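Local coordinates for protein Vv2_1132 (Vibrio vulnificus CMCP6, PDB 5Y9S) that probably regulates transcription as a tetrameric LysR-type regulator, pairing a DNA-binding helix-turn-helix domain with a domain of the substrate-binding, periplasmic-binding-protein-like fold, at residues Met145-Ser150 with Glu169-Lys174; Thr151-Thr156 with Asp295-Glu300. All blocks are in the same frame, centred on the assembly; numbering follows the deposited sequence.

Contact 1: residues Met145-Ser150 with Glu169-Lys174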
loop_
_atom_site.group_PDB
_atom_site.type_symbol
_atom_site.label_atom_id
_atom_site.label_comp_id
_atom_site.label_asym_id
_atom_site.label_seq_id
_atom_site.Cartn_x
_atom_site.Cartn_y
_atom_site.Cartn_z
ATOM N N MET D 145 8.553 -23.781 -11.596
ATOM C CA MET D 145 8.894 -23.081 -12.834
ATOM C C MET D 145 9.135 -24.061 -13.975
ATOM O O MET D 145 8.801 -23.764 -15.125
ATOM C CB MET D 145 10.120 -22.192 -12.661
ATOM C CG MET D 145 9.846 -20.896 -11.969
ATOM S SD MET D 145 11.317 -20.433 -11.050
ATOM C CE MET D 145 12.204 -19.544 -12.288
ATOM N N LEU D 146 9.750 -25.212 -13.693
ATOM C CA LEU D 146 9.898 -26.219 -14.737
ATOM C C LEU D 146 8.530 -26.607 -15.294
ATOM O O LEU D 146 8.316 -26.586 -16.513
ATOM C CB LEU D 146 10.648 -27.434 -14.187
ATOM C CG LEU D 146 12.159 -27.245 -13.986
ATOM C CD1 LEU D 146 12.815 -28.551 -13.630
ATOM C CD2 LEU D 146 12.815 -26.688 -15.223
ATOM N N GLU D 147 7.576 -26.912 -14.401
ATOM C CA GLU D 147 6.228 -27.283 -14.823
ATOM C C GLU D 147 5.590 -26.185 -15.669
ATOM O O GLU D 147 5.025 -26.458 -16.731
ATOM C CB GLU D 147 5.364 -27.590 -13.600
ATOM C CG GLU D 147 5.720 -28.886 -12.881
ATOM C CD GLU D 147 4.950 -29.059 -11.575
ATOM O OE1 GLU D 147 5.580 -29.016 -10.490
ATOM O OE2 GLU D 147 3.710 -29.232 -11.637
ATOM N N ASP D 148 5.698 -24.927 -15.231
ATOM C CA ASP D 148 5.139 -23.801 -15.982
ATOM C C ASP D 148 5.902 -23.479 -17.274
ATOM O O ASP D 148 5.502 -22.543 -17.978
ATOM C CB ASP D 148 5.099 -22.548 -15.100
ATOM C CG ASP D 148 4.322 -22.760 -13.801
ATOM O OD1 ASP D 148 3.718 -23.835 -13.623
ATOM O OD2 ASP D 148 4.322 -21.854 -12.944
ATOM N N HIS D 149 6.979 -24.194 -17.599
ATOM C CA HIS D 149 7.844 -23.850 -18.734
ATOM C C HIS D 149 8.329 -22.397 -18.685
ATOM O O HIS D 149 8.760 -21.839 -19.708
ATOM C CB HIS D 149 7.150 -24.135 -20.065
ATOM C CG HIS D 149 6.616 -25.527 -20.172
ATOM N ND1 HIS D 149 7.334 -26.562 -20.733
ATOM C CD2 HIS D 149 5.431 -26.059 -19.786
ATOM C CE1 HIS D 149 6.620 -27.672 -20.684
ATOM N NE2 HIS D 149 5.461 -27.394 -20.115
ATOM N N SER D 150 8.277 -21.758 -17.511
ATOM C CA SER D 150 8.876 -20.436 -17.372
ATOM C C SER D 150 10.394 -20.503 -17.315
ATOM O O SER D 150 11.053 -19.465 -17.454
ATOM C CB SER D 150 8.327 -19.731 -16.124
ATOM O OG SER D 150 8.680 -20.410 -14.930
ATOM N N GLU D 169 8.341 -38.121 -11.383
ATOM C CA GLU D 169 8.782 -38.392 -12.754
ATOM C C GLU D 169 7.650 -38.414 -13.777
ATOM O O GLU D 169 7.925 -38.601 -14.964
ATOM C CB GLU D 169 9.593 -39.689 -12.855
ATOM C CG GLU D 169 9.303 -40.774 -11.859
ATOM C CD GLU D 169 10.242 -41.948 -12.066
ATOM O OE1 GLU D 169 11.228 -41.783 -12.820
ATOM O OE2 GLU D 169 9.995 -43.033 -11.497
ATOM N N ASP D 170 6.405 -38.198 -13.366
ATOM C CA ASP D 170 5.356 -37.808 -14.303
ATOM C C ASP D 170 5.494 -36.361 -14.776
ATOM O O ASP D 170 4.763 -35.940 -15.685
ATOM C CB ASP D 170 3.984 -38.001 -13.645
ATOM C CG ASP D 170 3.959 -37.529 -12.181
ATOM O OD1 ASP D 170 4.898 -37.889 -11.423
ATOM O OD2 ASP D 170 3.005 -36.803 -11.792
ATOM N N LYS D 171 6.407 -35.592 -14.178
ATOM C CA LYS D 171 6.473 -34.153 -14.400
ATOM C C LYS D 171 7.889 -33.707 -14.761
ATOM O O LYS D 171 8.086 -32.948 -15.719
ATOM C CB LYS D 171 5.982 -33.418 -13.149
ATOM C CG LYS D 171 4.533 -33.704 -12.770
ATOM C CD LYS D 171 3.890 -32.547 -11.989
ATOM C CE LYS D 171 4.330 -32.509 -10.519
ATOM N NZ LYS D 171 3.543 -31.516 -9.703
ATOM N N LEU D 172 8.878 -34.175 -13.999
ATOM C CA LEU D 172 10.267 -33.776 -14.158
ATOM C C LEU D 172 11.140 -34.977 -14.473
ATOM O O LEU D 172 10.887 -36.093 -14.000
ATOM C CB LEU D 172 10.814 -33.100 -12.895
ATOM C CG LEU D 172 9.924 -32.015 -12.306
ATOM C CD1 LEU D 172 10.477 -31.498 -10.983
ATOM C CD2 LEU D 172 9.775 -30.898 -13.312
ATOM N N GLU D 173 12.181 -34.731 -15.265
ATOM C CA GLU D 173 13.267 -35.682 -15.438
ATOM C C GLU D 173 14.537 -35.132 -14.794
ATOM O O GLU D 173 14.772 -33.920 -14.778
ATOM C CB GLU D 173 13.521 -35.983 -16.909
ATOM C CG GLU D 173 14.497 -37.135 -17.139
ATOM C CD GLU D 173 14.866 -37.297 -18.595
ATOM O OE1 GLU D 173 15.789 -38.084 -18.881
ATOM O OE2 GLU D 173 14.235 -36.640 -19.452
ATOM N N LYS D 174 15.355 -36.034 -14.257
ATOM C CA LYS D 174 16.564 -35.650 -13.552
ATOM C C LYS D 174 17.726 -36.497 -14.035
ATOM O O LYS D 174 17.562 -37.675 -14.360
ATOM C CB LYS D 174 16.400 -35.782 -12.035
ATOM C CG LYS D 174 16.764 -37.131 -11.429
ATOM C CD LYS D 174 16.646 -37.091 -9.907
ATOM C CE LYS D 174 17.081 -38.412 -9.292
ATOM N NZ LYS D 174 16.346 -39.592 -9.870
#

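Contact 2: residues Thr151-Thr156 with Asp295-Glu300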
loop_
_atom_site.group_PDB
_atom_site.type_symbol
_atom_site.label_atom_id
_atom_site.label_comp_id
_atom_site.label_asym_id
_atom_site.label_seq_id
_atom_site.Cartn_x
_atom_site.Cartn_y
_atom_site.Cartn_z
ATOM N N THR D 151 10.956 -21.693 -17.102
ATOM C CA THR D 151 12.389 -21.933 -17.212
ATOM C C THR D 151 12.580 -23.330 -17.777
ATOM O O THR D 151 11.668 -24.155 -17.740
ATOM C CB THR D 151 13.120 -21.794 -15.866
ATOM O OG1 THR D 151 14.518 -21.607 -16.109
ATOM C CG2 THR D 151 12.930 -23.033 -15.018
ATOM N N ASP D 152 13.774 -23.587 -18.308
ATOM C CA ASP D 152 14.043 -24.822 -19.041
ATOM C C ASP D 152 14.863 -25.842 -18.267
ATOM O O ASP D 152 14.595 -27.043 -18.374
ATOM C CB ASP D 152 14.765 -24.496 -20.347
ATOM C CG ASP D 152 13.983 -23.518 -21.195
ATOM O OD1 ASP D 152 14.582 -22.544 -21.690
ATOM O OD2 ASP D 152 12.759 -23.725 -21.352
ATOM N N LEU D 153 15.872 -25.405 -17.515
ATOM C CA LEU D 153 16.728 -26.325 -16.779
ATOM C C LEU D 153 16.989 -25.786 -15.385
ATOM O O LEU D 153 17.037 -24.575 -15.163
ATOM C CB LEU D 153 18.067 -26.578 -17.476
ATOM C CG LEU D 153 18.013 -27.133 -18.900
ATOM C CD1 LEU D 153 19.347 -26.920 -19.597
ATOM C CD2 LEU D 153 17.648 -28.602 -18.869
ATOM N N LEU D 154 17.160 -26.708 -14.451
ATOM C CA LEU D 154 17.505 -26.375 -13.082
ATOM C C LEU D 154 18.702 -27.227 -12.685
ATOM O O LEU D 154 18.665 -28.452 -12.818
ATOM C CB LEU D 154 16.310 -26.616 -12.155
ATOM C CG LEU D 154 16.650 -26.769 -10.680
ATOM C CD1 LEU D 154 16.891 -25.397 -10.020
ATOM C CD2 LEU D 154 15.569 -27.555 -9.954
ATOM N N PHE D 155 19.773 -26.583 -12.245
ATOM C CA PHE D 155 20.933 -27.280 -11.699
ATOM C C PHE D 155 20.905 -27.147 -10.187
ATOM O O PHE D 155 20.644 -26.056 -9.669
ATOM C CB PHE D 155 22.225 -26.699 -12.260
ATOM C CG PHE D 155 22.437 -27.012 -13.693
ATOM C CD1 PHE D 155 21.842 -26.240 -14.675
ATOM C CD2 PHE D 155 23.220 -28.088 -14.069
ATOM C CE1 PHE D 155 22.024 -26.532 -16.010
ATOM C CE2 PHE D 155 23.409 -28.392 -15.402
ATOM C CZ PHE D 155 22.810 -27.620 -16.377
ATOM N N THR D 156 21.152 -28.249 -9.480
ATOM C CA THR D 156 21.046 -28.217 -8.024
ATOM C C THR D 156 21.815 -29.382 -7.418
ATOM O O THR D 156 22.111 -30.375 -8.086
ATOM C CB THR D 156 19.579 -28.264 -7.574
ATOM O OG1 THR D 156 19.485 -27.958 -6.175
ATOM C CG2 THR D 156 18.995 -29.645 -7.844
ATOM N N ASP D 295 16.793 -29.673 -25.775
ATOM C CA ASP D 295 17.299 -31.021 -26.022
ATOM C C ASP D 295 18.767 -30.991 -26.433
ATOM O O ASP D 295 19.587 -31.738 -25.887
ATOM C CB ASP D 295 16.448 -31.724 -27.077
ATOM C CG ASP D 295 15.417 -32.652 -26.457
ATOM O OD1 ASP D 295 15.829 -33.581 -25.713
ATOM O OD2 ASP D 295 14.204 -32.438 -26.695
ATOM N N GLN D 296 19.129 -30.115 -27.374
ATOM C CA GLN D 296 20.533 -30.047 -27.774
ATOM C C GLN D 296 21.426 -29.817 -26.564
ATOM O O GLN D 296 22.493 -30.430 -26.442
ATOM C CB GLN D 296 20.749 -28.946 -28.808
ATOM C CG GLN D 296 20.222 -29.258 -30.194
ATOM C CD GLN D 296 20.333 -28.063 -31.125
ATOM O OE1 GLN D 296 20.622 -26.951 -30.687
ATOM N NE2 GLN D 296 20.105 -28.287 -32.412
ATOM N N PHE D 297 20.986 -28.956 -25.640
ATOM C CA PHE D 297 21.734 -28.741 -24.407
ATOM C C PHE D 297 21.760 -30.000 -23.552
ATOM O O PHE D 297 22.823 -30.424 -23.083
ATOM C CB PHE D 297 21.123 -27.588 -23.615
ATOM C CG PHE D 297 22.014 -27.075 -22.519
ATOM C CD1 PHE D 297 22.158 -27.780 -21.336
ATOM C CD2 PHE D 297 22.720 -25.891 -22.677
ATOM C CE1 PHE D 297 22.979 -27.312 -20.331
ATOM C CE2 PHE D 297 23.541 -25.419 -21.673
ATOM C CZ PHE D 297 23.671 -26.135 -20.502
ATOM N N TRP D 298 20.587 -30.596 -23.323
ATOM C CA TRP D 298 20.499 -31.750 -22.432
ATOM C C TRP D 298 21.303 -32.930 -22.969
ATOM O O TRP D 298 22.058 -33.566 -22.224
ATOM C CB TRP D 298 19.033 -32.128 -22.232
ATOM C CG TRP D 298 18.815 -33.297 -21.352
ATOM C CD1 TRP D 298 18.922 -34.613 -21.695
ATOM C CD2 TRP D 298 18.439 -33.271 -19.968
ATOM N NE1 TRP D 298 18.636 -35.408 -20.612
ATOM C CE2 TRP D 298 18.339 -34.610 -19.538
ATOM C CE3 TRP D 298 18.173 -32.248 -19.053
ATOM C CZ2 TRP D 298 17.986 -34.953 -18.227
ATOM C CZ3 TRP D 298 17.821 -32.588 -17.751
ATOM C CH2 TRP D 298 17.735 -33.930 -17.351
ATOM N N GLN D 299 21.175 -33.221 -24.267
ATOM C CA GLN D 299 21.892 -34.349 -24.852
ATOM C C GLN D 299 23.399 -34.161 -24.794
ATOM O O GLN D 299 24.141 -35.133 -24.966
ATOM C CB GLN D 299 21.446 -34.572 -26.301
ATOM C CG GLN D 299 20.458 -35.724 -26.472
ATOM C CD GLN D 299 19.001 -35.312 -26.269
ATOM O OE1 GLN D 299 18.672 -34.128 -26.237
ATOM N NE2 GLN D 299 18.122 -36.297 -26.127
ATOM N N GLU D 300 23.873 -32.945 -24.548
ATOM C CA GLU D 300 25.310 -32.729 -24.484
ATOM C C GLU D 300 25.890 -33.011 -23.094
ATOM O O GLU D 300 27.058 -33.411 -22.990
ATOM C CB GLU D 300 25.632 -31.302 -24.944
ATOM C CG GLU D 300 26.922 -31.186 -25.757
ATOM C CD GLU D 300 28.142 -31.501 -24.927
ATOM O OE1 GLU D 300 28.250 -30.955 -23.808
ATOM O OE2 GLU D 300 28.988 -32.293 -25.381
#

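Contact 1: residues Met145-Ser150 with Glu169-Lys174
Glu-147 and Lys-171, with Leu-146 and Leu-172 beside them, join the end of helix 139-147 to the start of strand 172-186 and the residue before it in the LysR substrate-binding domain, a fold of the periplasmic-binding-protein type. Two kinds of interaction divide the work. The apolar one lies on the buried side, where Leu-172 turns its CD2 methyl to the CB of Leu-146 at 3.7 Å and to CD1 of the same residue, the two side chains crossing at about a right angle. Leu-146 also rests against Tyr-284 of strand 277-286, so this leucine links helix and sheet. A Schellman motif ends the helix: His-149 takes positive phi (53°), and its N bonds back to the O of Leu-146, while the bond from Ser-150 N to Met-145 O is weak. The polar interaction is a salt bridge between partly exposed residues. Glu-147 reaches it with its chain extended beyond CG, whereas Lys-171 bends at chi3 (-77°), which turns CE and the ammonium in toward the carboxylate. The ammonium does not lie in the carboxylate plane: NZ of Lys-171 meets OE2 of Glu-147 at 3.0 Å from 46° above it.

Contact 2: residues Thr151-Thr156 with Asp295-Glu300
Leu-153 of strand 153-157 sends its side chain to helix 292-300 and meets two aromatic residues there, a compact example of how one branched side chain can serve two neighbours on a helix. Its CB points toward the helix, and CG stands anti to the carbonyl carbon (chi1 -58°), from where the two methyls part. CD1 goes to Phe-297, lying 3.4 Å from CD1 of that ring and 3.7 Å from its CE1; the approach is oblique to the ring. CD2 takes the other direction, to the six-membered part of the Trp-298 indole, where it sits at the edge and close to the ring plane, 3.7 Å from CE3 and slightly farther from CZ3.

The helix and the strand run in roughly the same direction, with 30° between the short segments and 11.5 Å between their axes at closest approach. This is the layering of an alpha/beta domain of the periplasmic-binding-protein type, with a helix packed on a mixed sheet: strand 153-157 lies between strand 100-105, its parallel neighbour, and the antiparallel strand 277-286. Cys-283 of the latter touches Leu-153, Phe-155 and Trp-298 alike.

Both aromatic side chains of the helix have CG anti to the backbone N (chi1 -166° for Phe-297), which carries their rings out from the helix to the strand. Phe-297 also meets Phe-155, whose side chain comes from the opposite direction: CE1 of Phe-297 approaches CZ of Phe-155 at 4.0 Å, at the edge of the Phe-155 ring and in its plane. All four touching residues are buried, and no hydrogen bond crosses between the segments. Trp-298 has a further partner in Arg-285, which makes a cation-pi interaction with the indole and a salt bridge to OD1 of Asp-295.

The centres of the two contacts lie 11 Å apart in the substrate-binding domain, and both reach the same mixed sheet. Residues 145-150 run straight into 151-156, so helix 139-147 of contact 1 is followed directly by strand 153-157 of contact 2; 169-174 comes next and 295-300 last, making the two contacts alternate along the chain. They also touch: Leu-146 CD2 packs 3.7 Å from Thr-151 CG2. Arg-285 of strand 277-286, which also pairs with Glu-173, serves both contacts. Through contact 2 the C-terminal helix packs on a strand some 140 residues earlier in the chain, and near contact 1 Asp-148 bonds to Gln-37 of the second subunit.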